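Long-range contacts in sulfate adenylyltransferase (Allochromatium vinosum, PDB 4DNX), which catalyses the transfer of an adenylyl group from ATP to sulfate, giving adenosine 5'-phosphosulfate and diphosphate: residues D8-R13 against Y51-D56; S26-L31 against R98-D103; V34-Q39 against L83-E88; A41-M46 against Y265-L270; A113-T118 against G159-L164. One frame throughout, in Å; residues are numbered along the deposited sequence.

Contact 1. Residues D8-R13 against Y51-D56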
# COMPACT_ATOMS: atom_id res chain seq x y z
N ASP A 8 -3.46 14.55 19.28
CA ASP A 8 -2.61 13.47 19.78
C ASP A 8 -2.55 12.26 18.85
O ASP A 8 -1.60 11.47 18.90
CB ASP A 8 -3.09 13.03 21.17
CG ASP A 8 -2.92 14.12 22.24
OD1 ASP A 8 -2.03 15.00 22.12
OD2 ASP A 8 -3.66 14.06 23.24
N GLU A 9 -3.56 12.12 18.00
CA GLU A 9 -3.62 11.04 17.00
C GLU A 9 -4.03 11.60 15.67
O GLU A 9 -4.78 12.59 15.62
CB GLU A 9 -4.66 10.00 17.43
CG GLU A 9 -4.28 9.35 18.76
CD GLU A 9 -4.64 7.89 18.81
OE1 GLU A 9 -5.77 7.55 18.41
OE2 GLU A 9 -3.78 7.10 19.27
N LEU A 10 -3.56 10.98 14.59
CA LEU A 10 -4.03 11.36 13.24
C LEU A 10 -5.54 11.18 13.11
O LEU A 10 -6.14 10.25 13.70
CB LEU A 10 -3.36 10.54 12.14
CG LEU A 10 -1.86 10.81 11.96
CD1 LEU A 10 -1.35 9.78 10.91
CD2 LEU A 10 -1.52 12.25 11.48
N ARG A 11 -6.14 12.08 12.35
CA ARG A 11 -7.60 12.09 12.11
C ARG A 11 -7.90 12.07 10.60
O ARG A 11 -8.48 13.05 10.05
CB ARG A 11 -8.26 13.30 12.82
CG ARG A 11 -8.01 13.34 14.32
CD ARG A 11 -9.03 14.20 15.07
NE ARG A 11 -8.65 14.28 16.49
CZ ARG A 11 -8.64 15.40 17.21
NH1 ARG A 11 -8.97 16.57 16.66
NH2 ARG A 11 -8.29 15.36 18.50
N PRO A 12 -7.54 10.97 9.91
CA PRO A 12 -7.70 10.89 8.46
C PRO A 12 -9.20 10.89 8.07
O PRO A 12 -10.07 10.53 8.89
CB PRO A 12 -7.09 9.52 8.11
CG PRO A 12 -7.30 8.65 9.40
CD PRO A 12 -7.01 9.71 10.49
N ARG A 13 -9.47 11.28 6.82
CA ARG A 13 -10.85 11.40 6.35
C ARG A 13 -11.28 10.20 5.48
O ARG A 13 -12.44 10.10 5.06
CB ARG A 13 -11.05 12.74 5.60
CG ARG A 13 -10.69 13.99 6.46
CD ARG A 13 -11.49 14.04 7.77
NE ARG A 13 -12.91 14.22 7.53
CZ ARG A 13 -13.82 14.32 8.49
NH1 ARG A 13 -13.45 14.27 9.79
NH2 ARG A 13 -15.12 14.47 8.17
N TYR A 51 -2.45 13.11 5.84
CA TYR A 51 -1.37 14.08 5.71
C TYR A 51 -1.79 15.50 6.20
O TYR A 51 -0.95 16.26 6.70
CB TYR A 51 -0.91 14.16 4.27
CG TYR A 51 -0.08 12.95 3.84
CD1 TYR A 51 1.21 12.75 4.36
CD2 TYR A 51 -0.58 12.02 2.91
CE1 TYR A 51 1.98 11.64 3.98
CE2 TYR A 51 0.14 10.92 2.49
CZ TYR A 51 1.45 10.73 3.03
OH TYR A 51 2.19 9.66 2.61
N PHE A 52 -3.07 15.86 6.02
CA PHE A 52 -3.54 17.19 6.43
C PHE A 52 -4.36 17.13 7.71
O PHE A 52 -5.17 18.00 8.03
CB PHE A 52 -4.34 17.86 5.29
CG PHE A 52 -3.51 18.25 4.08
CD1 PHE A 52 -2.10 18.21 4.06
CD2 PHE A 52 -4.17 18.64 2.94
CE1 PHE A 52 -1.38 18.61 2.92
CE2 PHE A 52 -3.46 19.03 1.76
CZ PHE A 52 -2.10 19.00 1.74
N SER A 53 -4.07 16.10 8.52
CA SER A 53 -4.72 16.03 9.82
C SER A 53 -4.39 17.20 10.77
O SER A 53 -3.26 17.73 10.67
CB SER A 53 -4.24 14.73 10.55
OG SER A 53 -4.79 14.63 11.87
N PRO A 54 -5.44 17.84 11.26
CA PRO A 54 -6.62 17.17 11.80
C PRO A 54 -7.79 17.84 11.05
O PRO A 54 -8.94 17.81 11.54
CB PRO A 54 -6.64 17.57 13.28
CG PRO A 54 -6.07 18.93 13.29
CD PRO A 54 -4.97 18.88 12.22
N LEU A 55 -7.53 18.45 9.90
CA LEU A 55 -8.62 19.19 9.21
C LEU A 55 -9.69 18.25 8.66
O LEU A 55 -9.42 17.11 8.26
CB LEU A 55 -8.05 20.05 8.07
CG LEU A 55 -7.49 21.43 8.49
CD1 LEU A 55 -6.40 21.33 9.51
CD2 LEU A 55 -6.93 22.13 7.26
N ASP A 56 -10.94 18.74 8.63
CA ASP A 56 -12.06 17.85 8.24
C ASP A 56 -12.54 17.93 6.81
O ASP A 56 -13.30 17.06 6.37
CB ASP A 56 -13.27 17.98 9.20
CG ASP A 56 -13.96 19.30 9.11
OD1 ASP A 56 -13.78 20.06 8.11
OD2 ASP A 56 -14.74 19.59 10.06
O HOH W 1 -7.54 15.15 8.60
O HOH W 2 -10.67 14.88 10.84
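Ser53 and Arg11 share the one direct hydrogen bond between these two loops: the backbone N of Arg11 donates to Ser53 OG at 2.9 Å, with 152° at the hydrogen. Beside it, Leu10 CD2 rests on Ser53 CB at 3.8 Å.

The rest of the contact is traced along Arg13. Its CB is directed toward residues 51-56, yet touching begins one atom later, where CG and then CD lie against a carbonyl; CD is 3.7 Å from Leu55 O. Bends at chi2 and chi3 (-57° and -65°) lead CD and NE past the backbone of Asp56. NE comes within 3.1 Å of Asp56 O, but that oxygen lies over a guanidinium face, at an angle too poor for a hydrogen bond from NE, which donates to Ile161 O. Asp56 CB sits 3.7 Å above the guanidinium plane, over its centre and against CZ, the flat group packing on the aspartate stem rather than pairing with its carboxylate. At the tip, NH2 lies near Asp56 O, while Arg13 NH1 donates to a water 3.0 Å away that itself donates to Arg11 O.

The arrangement is that of two irregular, water-laced loops in the PUA-like domain, tied through Arg13 to strand 155-163. A molecule of MES, probably from the crystallisation liquor, is bound close to the Arg13 side chain; such sites often mark pockets.

Contact 2. Residues S26-L31 against R98-D103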
# COMPACT_ATOMS: atom_id res chain seq x y z
N SER A 26 -22.57 3.53 -2.19
CA SER A 26 -23.91 3.32 -2.73
C SER A 26 -24.71 4.61 -2.74
O SER A 26 -25.35 4.94 -3.75
CB SER A 26 -24.65 2.26 -1.91
OG SER A 26 -24.28 0.98 -2.35
N GLU A 27 -24.66 5.33 -1.63
CA GLU A 27 -25.37 6.61 -1.48
C GLU A 27 -24.90 7.63 -2.51
O GLU A 27 -25.72 8.38 -3.05
CB GLU A 27 -25.12 7.21 -0.09
CG GLU A 27 -25.99 8.41 0.24
CD GLU A 27 -25.63 9.13 1.54
OE1 GLU A 27 -24.71 8.67 2.27
OE2 GLU A 27 -26.26 10.19 1.83
N ALA A 28 -23.59 7.67 -2.72
CA ALA A 28 -23.01 8.69 -3.58
C ALA A 28 -23.50 8.58 -5.03
O ALA A 28 -23.51 9.60 -5.75
CB ALA A 28 -21.46 8.65 -3.51
N GLU A 29 -23.93 7.39 -5.46
CA GLU A 29 -24.37 7.22 -6.86
C GLU A 29 -25.72 7.92 -7.16
O GLU A 29 -26.08 8.12 -8.33
CB GLU A 29 -24.37 5.73 -7.28
CG GLU A 29 -22.95 5.08 -7.35
CD GLU A 29 -21.88 5.87 -8.19
OE1 GLU A 29 -22.23 6.51 -9.21
OE2 GLU A 29 -20.67 5.82 -7.84
N SER A 30 -26.46 8.30 -6.11
CA SER A 30 -27.68 9.05 -6.27
C SER A 30 -27.61 10.51 -5.81
O SER A 30 -28.60 11.23 -5.87
CB SER A 30 -28.83 8.35 -5.54
OG SER A 30 -29.07 7.09 -6.15
N LEU A 31 -26.47 10.94 -5.29
CA LEU A 31 -26.32 12.31 -4.81
C LEU A 31 -26.11 13.28 -6.00
O LEU A 31 -25.53 12.88 -7.03
CB LEU A 31 -25.07 12.41 -3.89
CG LEU A 31 -25.21 11.84 -2.47
CD1 LEU A 31 -23.88 11.97 -1.71
CD2 LEU A 31 -26.34 12.53 -1.72
N ARG A 98 -25.69 17.62 0.88
CA ARG A 98 -24.80 16.47 0.81
C ARG A 98 -24.62 16.16 -0.69
O ARG A 98 -25.63 16.05 -1.43
CB ARG A 98 -25.46 15.30 1.52
CG ARG A 98 -24.63 14.08 1.69
CD ARG A 98 -25.22 13.36 2.90
NE ARG A 98 -24.60 12.07 3.08
CZ ARG A 98 -23.47 11.87 3.74
NH1 ARG A 98 -22.84 12.89 4.30
NH2 ARG A 98 -22.97 10.64 3.85
N ILE A 99 -23.36 16.08 -1.13
CA ILE A 99 -23.05 15.97 -2.55
C ILE A 99 -21.89 15.00 -2.75
O ILE A 99 -21.18 14.68 -1.78
CB ILE A 99 -22.70 17.34 -3.17
CG1 ILE A 99 -21.36 17.86 -2.60
CG2 ILE A 99 -23.86 18.33 -2.94
CD1 ILE A 99 -20.77 19.09 -3.36
N ALA A 100 -21.71 14.51 -3.97
CA ALA A 100 -20.56 13.65 -4.32
C ALA A 100 -19.56 14.51 -5.08
O ALA A 100 -19.93 15.29 -5.96
CB ALA A 100 -21.01 12.46 -5.20
N LEU A 101 -18.29 14.38 -4.70
CA LEU A 101 -17.18 15.05 -5.42
C LEU A 101 -16.53 14.01 -6.35
O LEU A 101 -16.10 12.96 -5.90
CB LEU A 101 -16.14 15.56 -4.43
CG LEU A 101 -16.61 16.50 -3.30
CD1 LEU A 101 -15.43 16.98 -2.48
CD2 LEU A 101 -17.46 17.69 -3.86
N ARG A 102 -16.49 14.30 -7.66
CA ARG A 102 -16.06 13.33 -8.67
C ARG A 102 -14.65 13.70 -9.13
O ARG A 102 -14.30 14.87 -9.14
CB ARG A 102 -17.04 13.30 -9.82
CG ARG A 102 -18.37 12.56 -9.41
CD ARG A 102 -19.37 12.49 -10.54
NE ARG A 102 -20.50 11.62 -10.16
CZ ARG A 102 -20.55 10.28 -10.26
NH1 ARG A 102 -19.50 9.54 -10.66
NH2 ARG A 102 -21.66 9.66 -9.86
N ASP A 103 -13.85 12.69 -9.47
CA ASP A 103 -12.42 12.81 -9.74
C ASP A 103 -12.19 13.28 -11.21
O ASP A 103 -12.59 12.59 -12.14
CB ASP A 103 -11.79 11.42 -9.56
CG ASP A 103 -10.31 11.46 -9.36
OD1 ASP A 103 -9.61 12.41 -9.84
OD2 ASP A 103 -9.80 10.53 -8.66
O HOH W 3 -23.53 10.91 -8.00
O HOH W 4 -19.77 6.77 -10.96
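Ala28 and Leu31, the first and last residues of a type I turn, sit over strand 98-102, with Ala28 CA 5.6 Å from Ala100 CA and Leu31 CA 5.4 Å from Ile99 CA. Two salt bridges lie on either side of a small apolar patch.

In the first, Arg98 grips Glu27 side-on with two nitrogens, one to each carboxylate oxygen. NE reaches Glu27 OE2 at 2.8 Å, and NH2 reaches Glu27 OE1 at 3.1 Å. Both oxygens are met on their syn sides and lie almost in the guanidinium plane, although the two flat groups are turned 32° apart. The glutamate is extended, its CG anti to the backbone N (chi1 -170°), and crosses the arginine at about a right angle.

The second bridge is looser. Arg102 NH2 meets Glu29 OE1 at 3.3 Å from above the carboxylate plane, and a water linking Arg102 NH1 to the same oxygen supplements it. Another water accepts from Arg102 NH2 and donates to the carbonyl oxygens of Ala28 and Leu31. Between the bridges, Ala28 CB touches Ala100 CB at 4.2 Å, while Leu31 CD2 reaches Arg98 O at 3.6 Å.

Both arginines have further partners: Arg98 NH1 forms a salt bridge with Asp116, and Arg102 NH1 donates to Asn109 O. The two salt bridges and the alanine-leucine patch join the turn at the end of helix 18-28 to strand 98-102, which lies between strands 33-35 and 111-116 in the mixed sheet.

Contact 3. Residues V34-Q39 against L83-E88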
# COMPACT_ATOMS: atom_id res chain seq x y z
N VAL A 34 -20.47 17.07 -8.44
CA VAL A 34 -19.70 18.05 -9.23
C VAL A 34 -18.37 17.40 -9.49
O VAL A 34 -17.89 16.65 -8.66
CB VAL A 34 -19.45 19.39 -8.48
CG1 VAL A 34 -20.77 20.24 -8.38
CG2 VAL A 34 -18.83 19.16 -7.10
N ILE A 35 -17.77 17.68 -10.66
CA ILE A 35 -16.36 17.25 -10.92
C ILE A 35 -15.45 18.37 -10.42
O ILE A 35 -15.60 19.54 -10.83
CB ILE A 35 -16.14 16.96 -12.44
CG1 ILE A 35 -17.02 15.76 -12.90
CG2 ILE A 35 -14.62 16.81 -12.73
CD1 ILE A 35 -17.44 15.85 -14.40
N VAL A 36 -14.53 18.06 -9.51
CA VAL A 36 -13.72 19.09 -8.85
C VAL A 36 -12.43 19.33 -9.65
O VAL A 36 -12.14 18.58 -10.59
CB VAL A 36 -13.40 18.72 -7.36
CG1 VAL A 36 -14.71 18.60 -6.57
CG2 VAL A 36 -12.55 17.44 -7.19
N SER A 37 -11.66 20.36 -9.29
CA SER A 37 -10.35 20.54 -9.97
C SER A 37 -9.35 19.48 -9.52
O SER A 37 -9.48 18.86 -8.44
CB SER A 37 -9.77 21.92 -9.68
OG SER A 37 -9.42 22.05 -8.30
N SER A 38 -8.30 19.30 -10.30
CA SER A 38 -7.22 18.41 -9.83
C SER A 38 -6.63 18.89 -8.48
O SER A 38 -6.24 18.04 -7.63
CB SER A 38 -6.15 18.25 -10.94
OG SER A 38 -5.11 17.38 -10.59
N GLN A 39 -6.56 20.22 -8.27
CA GLN A 39 -6.06 20.77 -7.01
C GLN A 39 -6.96 20.34 -5.83
O GLN A 39 -6.46 19.83 -4.84
CB GLN A 39 -5.91 22.32 -7.08
CG GLN A 39 -5.67 22.96 -5.72
CD GLN A 39 -5.46 24.46 -5.86
OE1 GLN A 39 -6.28 25.28 -5.39
NE2 GLN A 39 -4.36 24.83 -6.52
N LEU A 83 -7.19 25.37 1.82
CA LEU A 83 -7.65 24.17 1.16
C LEU A 83 -9.02 24.48 0.60
O LEU A 83 -10.01 24.44 1.33
CB LEU A 83 -7.81 23.02 2.17
CG LEU A 83 -6.55 22.38 2.74
CD1 LEU A 83 -6.99 21.16 3.61
CD2 LEU A 83 -5.55 21.97 1.64
N LEU A 84 -9.07 24.82 -0.68
CA LEU A 84 -10.32 25.29 -1.28
C LEU A 84 -10.87 24.30 -2.30
O LEU A 84 -10.12 23.55 -2.97
CB LEU A 84 -10.10 26.65 -1.95
CG LEU A 84 -9.97 27.86 -1.00
CD1 LEU A 84 -9.42 29.05 -1.74
CD2 LEU A 84 -11.37 28.22 -0.40
N CYS A 85 -12.20 24.28 -2.40
CA CYS A 85 -12.88 23.58 -3.51
C CYS A 85 -13.61 24.64 -4.31
O CYS A 85 -14.74 25.04 -3.98
CB CYS A 85 -13.89 22.55 -2.98
SG CYS A 85 -14.66 21.66 -4.35
N LEU A 86 -12.92 25.13 -5.34
CA LEU A 86 -13.45 26.20 -6.19
C LEU A 86 -14.05 25.59 -7.44
O LEU A 86 -13.48 24.67 -8.01
CB LEU A 86 -12.32 27.15 -6.58
CG LEU A 86 -11.81 28.08 -5.46
CD1 LEU A 86 -10.54 28.80 -5.88
CD2 LEU A 86 -12.89 29.10 -5.18
N LEU A 87 -15.17 26.15 -7.88
CA LEU A 87 -15.96 25.64 -9.02
C LEU A 87 -16.37 26.84 -9.88
O LEU A 87 -16.55 27.96 -9.38
CB LEU A 87 -17.22 24.96 -8.51
CG LEU A 87 -17.06 23.75 -7.54
CD1 LEU A 87 -18.48 23.38 -7.11
CD2 LEU A 87 -16.35 22.59 -8.24
N GLU A 88 -16.62 26.59 -11.17
CA GLU A 88 -17.16 27.61 -12.03
C GLU A 88 -18.57 28.03 -11.56
O GLU A 88 -18.95 29.22 -11.56
CB GLU A 88 -17.19 27.06 -13.45
CG GLU A 88 -17.70 28.04 -14.48
CD GLU A 88 -16.92 29.33 -14.47
OE1 GLU A 88 -15.68 29.27 -14.31
OE2 GLU A 88 -17.56 30.41 -14.60
O HOH W 5 -12.55 22.16 -7.31
O HOH W 6 -6.74 24.76 -2.52
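Val34 and Leu87 meet methyl to methyl in the PUA-like domain, where strand 33-35 and the start of helix 38-48 pass residues 83-88, which include strand 86-87 of the same mixed sheet. The two strands are not paired with each other here; side chains and waters connect them.

Val34 CG1 lies 4.1 Å from Leu87 CD1, the side chains crossing at about a right angle. The other branch of the leucine, CD2, is turned to the backbone and comes to 4.1 Å from Ile35 O. Next along, Val36 CG1 packs on Cys85 SG at 3.8 Å; the sulfur is anti to its own backbone N (chi1 -178°), which places it against that methyl. The side-chain pairs are apolar, and no direct hydrogen bond crosses the contact.

Water makes the polar connection. One molecule accepts from Ser37 N and donates to Leu86 O, each at 2.8 Å, so two backbone groups are satisfied through a single bridge.

Farther out, the partners are positioned by their own elements. Val34 is hydrogen-bonded along its backbone to strand 98-102, and Cys85 to Ile157 of strand 155-163. Ser37 is the N-cap of helix 38-48, its OG bonded to Ala40 N, and Gln39 is steadied by Gln152, whose NE2 bonds Gln39 OE1. That same oxygen, Gln39 OE1, also takes a hydrogen bond from a second water 3.0 Å away, which in turn accepts from Leu84 N.

Contact 4. Residues A41-M46 against Y265-L270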
# COMPACT_ATOMS: atom_id res chain seq x y z
N ALA A 41 -8.98 17.78 -5.84
CA ALA A 41 -8.90 16.31 -5.71
C ALA A 41 -7.65 15.90 -4.90
O ALA A 41 -7.69 14.96 -4.09
CB ALA A 41 -8.95 15.62 -7.11
N GLY A 42 -6.53 16.56 -5.16
CA GLY A 42 -5.29 16.27 -4.41
C GLY A 42 -5.46 16.63 -2.94
O GLY A 42 -4.99 15.92 -2.04
N ASN A 43 -6.14 17.75 -2.69
CA ASN A 43 -6.42 18.20 -1.32
C ASN A 43 -7.24 17.09 -0.64
O ASN A 43 -6.98 16.72 0.54
CB ASN A 43 -7.28 19.49 -1.34
CG ASN A 43 -6.48 20.78 -1.70
OD1 ASN A 43 -5.26 20.79 -1.65
ND2 ASN A 43 -7.21 21.85 -2.01
N ALA A 44 -8.20 16.50 -1.37
CA ALA A 44 -9.06 15.46 -0.78
C ALA A 44 -8.30 14.18 -0.49
O ALA A 44 -8.54 13.52 0.51
CB ALA A 44 -10.28 15.15 -1.71
N VAL A 45 -7.39 13.82 -1.40
CA VAL A 45 -6.57 12.60 -1.19
C VAL A 45 -5.68 12.80 0.04
O VAL A 45 -5.58 11.85 0.89
CB VAL A 45 -5.75 12.26 -2.44
CG1 VAL A 45 -4.76 11.13 -2.12
CG2 VAL A 45 -6.66 11.77 -3.54
N MET A 46 -5.07 14.00 0.17
CA MET A 46 -4.16 14.29 1.31
C MET A 46 -4.98 14.28 2.62
O MET A 46 -4.52 13.75 3.65
CB MET A 46 -3.41 15.63 1.15
CG MET A 46 -2.41 15.62 -0.05
SD MET A 46 -0.96 14.57 0.35
CE MET A 46 -0.02 15.70 1.29
N TYR A 265 3.48 9.75 -2.19
CA TYR A 265 2.22 10.39 -1.88
C TYR A 265 1.74 11.12 -3.12
O TYR A 265 2.48 11.31 -4.07
CB TYR A 265 2.39 11.36 -0.70
CG TYR A 265 3.20 12.60 -1.04
CD1 TYR A 265 4.57 12.53 -1.24
CD2 TYR A 265 2.54 13.83 -1.28
CE1 TYR A 265 5.28 13.64 -1.56
CE2 TYR A 265 3.26 14.97 -1.63
CZ TYR A 265 4.63 14.84 -1.79
OH TYR A 265 5.35 15.97 -2.09
N GLY A 266 0.47 11.53 -3.08
CA GLY A 266 -0.12 12.24 -4.24
C GLY A 266 -0.71 13.60 -3.86
O GLY A 266 -1.60 13.67 -3.01
N PHE A 267 -0.22 14.66 -4.53
CA PHE A 267 -0.64 16.04 -4.26
C PHE A 267 -0.05 16.95 -5.37
O PHE A 267 1.15 16.84 -5.69
CB PHE A 267 -0.06 16.50 -2.91
CG PHE A 267 -0.44 17.92 -2.53
CD1 PHE A 267 -1.78 18.26 -2.27
CD2 PHE A 267 0.54 18.90 -2.43
CE1 PHE A 267 -2.11 19.58 -1.90
CE2 PHE A 267 0.22 20.21 -2.07
CZ PHE A 267 -1.14 20.54 -1.80
N ASP A 268 -0.86 17.82 -5.97
CA ASP A 268 -0.32 18.64 -7.08
C ASP A 268 0.62 19.70 -6.52
O ASP A 268 0.28 20.41 -5.58
CB ASP A 268 -1.45 19.30 -7.88
CG ASP A 268 -2.20 18.31 -8.78
OD1 ASP A 268 -1.69 17.18 -9.02
OD2 ASP A 268 -3.30 18.65 -9.28
N MET A 269 1.82 19.79 -7.10
CA MET A 269 2.77 20.83 -6.70
C MET A 269 2.19 22.25 -6.81
O MET A 269 1.52 22.58 -7.81
CB MET A 269 4.03 20.76 -7.59
CG MET A 269 4.87 19.50 -7.45
SD MET A 269 6.05 19.37 -8.86
CE MET A 269 7.09 20.80 -8.58
N LEU A 270 2.47 23.08 -5.80
CA LEU A 270 2.06 24.49 -5.84
C LEU A 270 3.09 25.44 -6.46
O LEU A 270 2.78 26.59 -6.83
CB LEU A 270 1.71 24.99 -4.43
CG LEU A 270 0.63 24.23 -3.65
CD1 LEU A 270 0.57 24.71 -2.23
CD2 LEU A 270 -0.75 24.45 -4.32
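Met46 reaches from its helix to two aromatic residues, Tyr265 and Phe267, and its conformation decides how it meets each. CG is anti to the carbonyl carbon (chi1 -66°), and the chain then bends at chi2 and chi3, which place SD 3.5 Å from Gly266 O and CE near Tyr265 CD2. CG makes the closest touch on Phe267, 3.5 Å from CD1, the two side chains crossing at about a right angle. SD makes Met-aromatic contacts with both rings. It sits at the edge of Tyr265, 3.9 Å from CD2 and 76° off the ring normal, and more obliquely to Phe267, 5.3 Å from the ring centroid.

The contact joins two domains: helix 38-48 belongs to the PUA-like part, and strand 260-266 is an outermost strand, within this chain, of the five-stranded parallel sheet, of order 3-2-1-4-5, in the Rossmann-like catalytic part. An alanine in place of Met46 would probably open a gap beside Tyr265 CD2 and Phe267 CD1 and take the sulfur partner from both rings.

Phe267 holds its CG anti to the backbone N (chi1 -180°), and its ring rim faces the helix. Two oxygens lie near the ring plane at that edge: Asn43 OD1, 3.4 Å from Phe267 CE1, and Gly42 O, 4.0 Å from Phe267 CD1. The amide of Asn43 is tilted modestly from the ring. Nearby the backbones come close, Gly42 CA standing 4.7 Å from Phe267 CA.

Contact 5. Residues A113-T118 against G159-L164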
# COMPACT_ATOMS: atom_id res chain seq x y z
N ALA A 113 -15.15 11.42 -3.08
CA ALA A 113 -15.48 11.77 -1.67
C ALA A 113 -16.94 12.20 -1.64
O ALA A 113 -17.52 12.54 -2.67
CB ALA A 113 -14.60 12.93 -1.16
N VAL A 114 -17.51 12.13 -0.43
CA VAL A 114 -18.85 12.66 -0.16
C VAL A 114 -18.65 13.88 0.76
O VAL A 114 -17.86 13.83 1.71
CB VAL A 114 -19.70 11.57 0.55
CG1 VAL A 114 -21.05 12.14 0.98
CG2 VAL A 114 -19.92 10.40 -0.37
N MET A 115 -19.38 14.96 0.50
CA MET A 115 -19.16 16.20 1.24
C MET A 115 -20.47 16.68 1.82
O MET A 115 -21.49 16.62 1.14
CB MET A 115 -18.61 17.27 0.29
CG MET A 115 -18.34 18.59 0.95
SD MET A 115 -17.51 19.62 -0.32
CE MET A 115 -17.28 21.07 0.65
N ASP A 116 -20.45 17.11 3.09
CA ASP A 116 -21.60 17.84 3.65
C ASP A 116 -21.32 19.31 3.45
O ASP A 116 -20.37 19.86 4.03
CB ASP A 116 -21.81 17.50 5.13
CG ASP A 116 -22.22 16.06 5.31
OD1 ASP A 116 -23.30 15.69 4.79
OD2 ASP A 116 -21.45 15.27 5.90
N VAL A 117 -22.13 19.95 2.60
CA VAL A 117 -21.85 21.33 2.25
C VAL A 117 -22.42 22.27 3.32
O VAL A 117 -23.65 22.28 3.57
CB VAL A 117 -22.42 21.66 0.86
CG1 VAL A 117 -22.24 23.15 0.55
CG2 VAL A 117 -21.75 20.77 -0.18
N THR A 118 -21.55 23.02 4.00
CA THR A 118 -22.04 23.97 5.00
C THR A 118 -22.02 25.43 4.54
O THR A 118 -22.62 26.29 5.18
CB THR A 118 -21.38 23.79 6.36
OG1 THR A 118 -19.96 23.84 6.21
CG2 THR A 118 -21.78 22.41 6.93
N GLY A 159 -17.02 22.59 3.81
CA GLY A 159 -17.65 21.58 4.68
C GLY A 159 -16.83 20.31 4.77
O GLY A 159 -15.87 20.11 3.97
N PRO A 160 -17.20 19.43 5.71
CA PRO A 160 -16.41 18.23 5.97
C PRO A 160 -16.60 17.17 4.87
O PRO A 160 -17.68 17.12 4.25
CB PRO A 160 -16.98 17.71 7.32
CG PRO A 160 -18.40 18.26 7.34
CD PRO A 160 -18.38 19.55 6.59
N ILE A 161 -15.57 16.33 4.66
CA ILE A 161 -15.66 15.29 3.63
C ILE A 161 -15.34 13.92 4.21
O ILE A 161 -14.67 13.82 5.25
CB ILE A 161 -14.72 15.59 2.40
CG1 ILE A 161 -13.25 15.50 2.81
CG2 ILE A 161 -15.06 16.97 1.75
CD1 ILE A 161 -12.27 15.70 1.58
N GLN A 162 -15.83 12.89 3.53
CA GLN A 162 -15.52 11.46 3.75
C GLN A 162 -14.95 10.97 2.42
O GLN A 162 -15.65 10.99 1.39
CB GLN A 162 -16.78 10.68 4.13
CG GLN A 162 -17.37 11.16 5.45
CD GLN A 162 -18.82 10.68 5.65
OE1 GLN A 162 -19.76 11.07 4.91
NE2 GLN A 162 -19.00 9.83 6.61
N VAL A 163 -13.71 10.50 2.47
CA VAL A 163 -12.94 10.09 1.27
C VAL A 163 -13.06 8.59 1.01
O VAL A 163 -12.92 7.78 1.95
CB VAL A 163 -11.48 10.54 1.39
CG1 VAL A 163 -10.70 10.06 0.15
CG2 VAL A 163 -11.41 12.08 1.61
N LEU A 164 -13.39 8.20 -0.23
CA LEU A 164 -13.71 6.82 -0.57
C LEU A 164 -12.55 6.07 -1.24
O LEU A 164 -12.53 4.84 -1.30
CB LEU A 164 -14.96 6.77 -1.48
CG LEU A 164 -16.22 7.36 -0.82
CD1 LEU A 164 -17.39 7.14 -1.78
CD2 LEU A 164 -16.53 6.69 0.52
O HOH W 7 -19.40 13.97 4.50
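Val114 and Gln162 form the hydrogen-bonded pair at the centre of this strand contact, and their backbones bond in both directions. Val114 N donates to Gln162 O at 2.8 Å, and Gln162 N returns a bond to Val114 O at 2.9 Å. A third bond runs from Asp116 N to Pro160 O at 3.0 Å. The flanking non-hydrogen-bonded pairs, Ala113 with Val163 and Met115 with Ile161, add CA-H...O contacts, among them Ile161 CA to Val114 O at 3.3 Å.

Apolar packing is concentrated on the face bearing Ala113, Met115, Ile161 and Val163. Met115 is fully extended, with CG anti to the backbone N (chi1 -180°). Its CG touches Ile161 CG2 at 3.7 Å, and its CE runs on to 3.5 Å from Gly159 N. An alanine in place of Met115 would keep the CB contact with Ile161 but would probably open a gap beside Gly159 and leave Ile161 CG2 less tightly packed. On the other face, Val114 CG2 meets Leu164 CD1 at 4.4 Å.

Close steric fit marks Gly159: its backbone angles call for glycine, and a side chain there would run into Asp116 O.

The short segments 113-116 and 159-163 run antiparallel, their axes 159° apart, as parts of strands 111-116 and 155-163: a regular pairing inside the mixed sheet of the PUA-like domain.

In the fold
Contact 4 is the most central and wholly buried, and it alone joins the PUA-like domain to the catalytic part, with sulfur and aromatic rings in place of hydrogen bonds. Contacts 2, 3 and 5 all reach one mixed sheet: contact 5 pairs two of its strands by backbone bonds, contact 3 joins elements of the same sheet through aliphatic groups and water, and contact 2, nearer the surface, relies on salt bridges. Contacts 3 and 4 share helix 38-48. Contact 1, partly exposed and loop-built, touches contacts 3, 4 and 5: Phe52 packs on Leu83, Met46 and Phe267, while Arg13 bonds to strand 155-163. Salt bridges thus span only contact 2, far from the chain's centre.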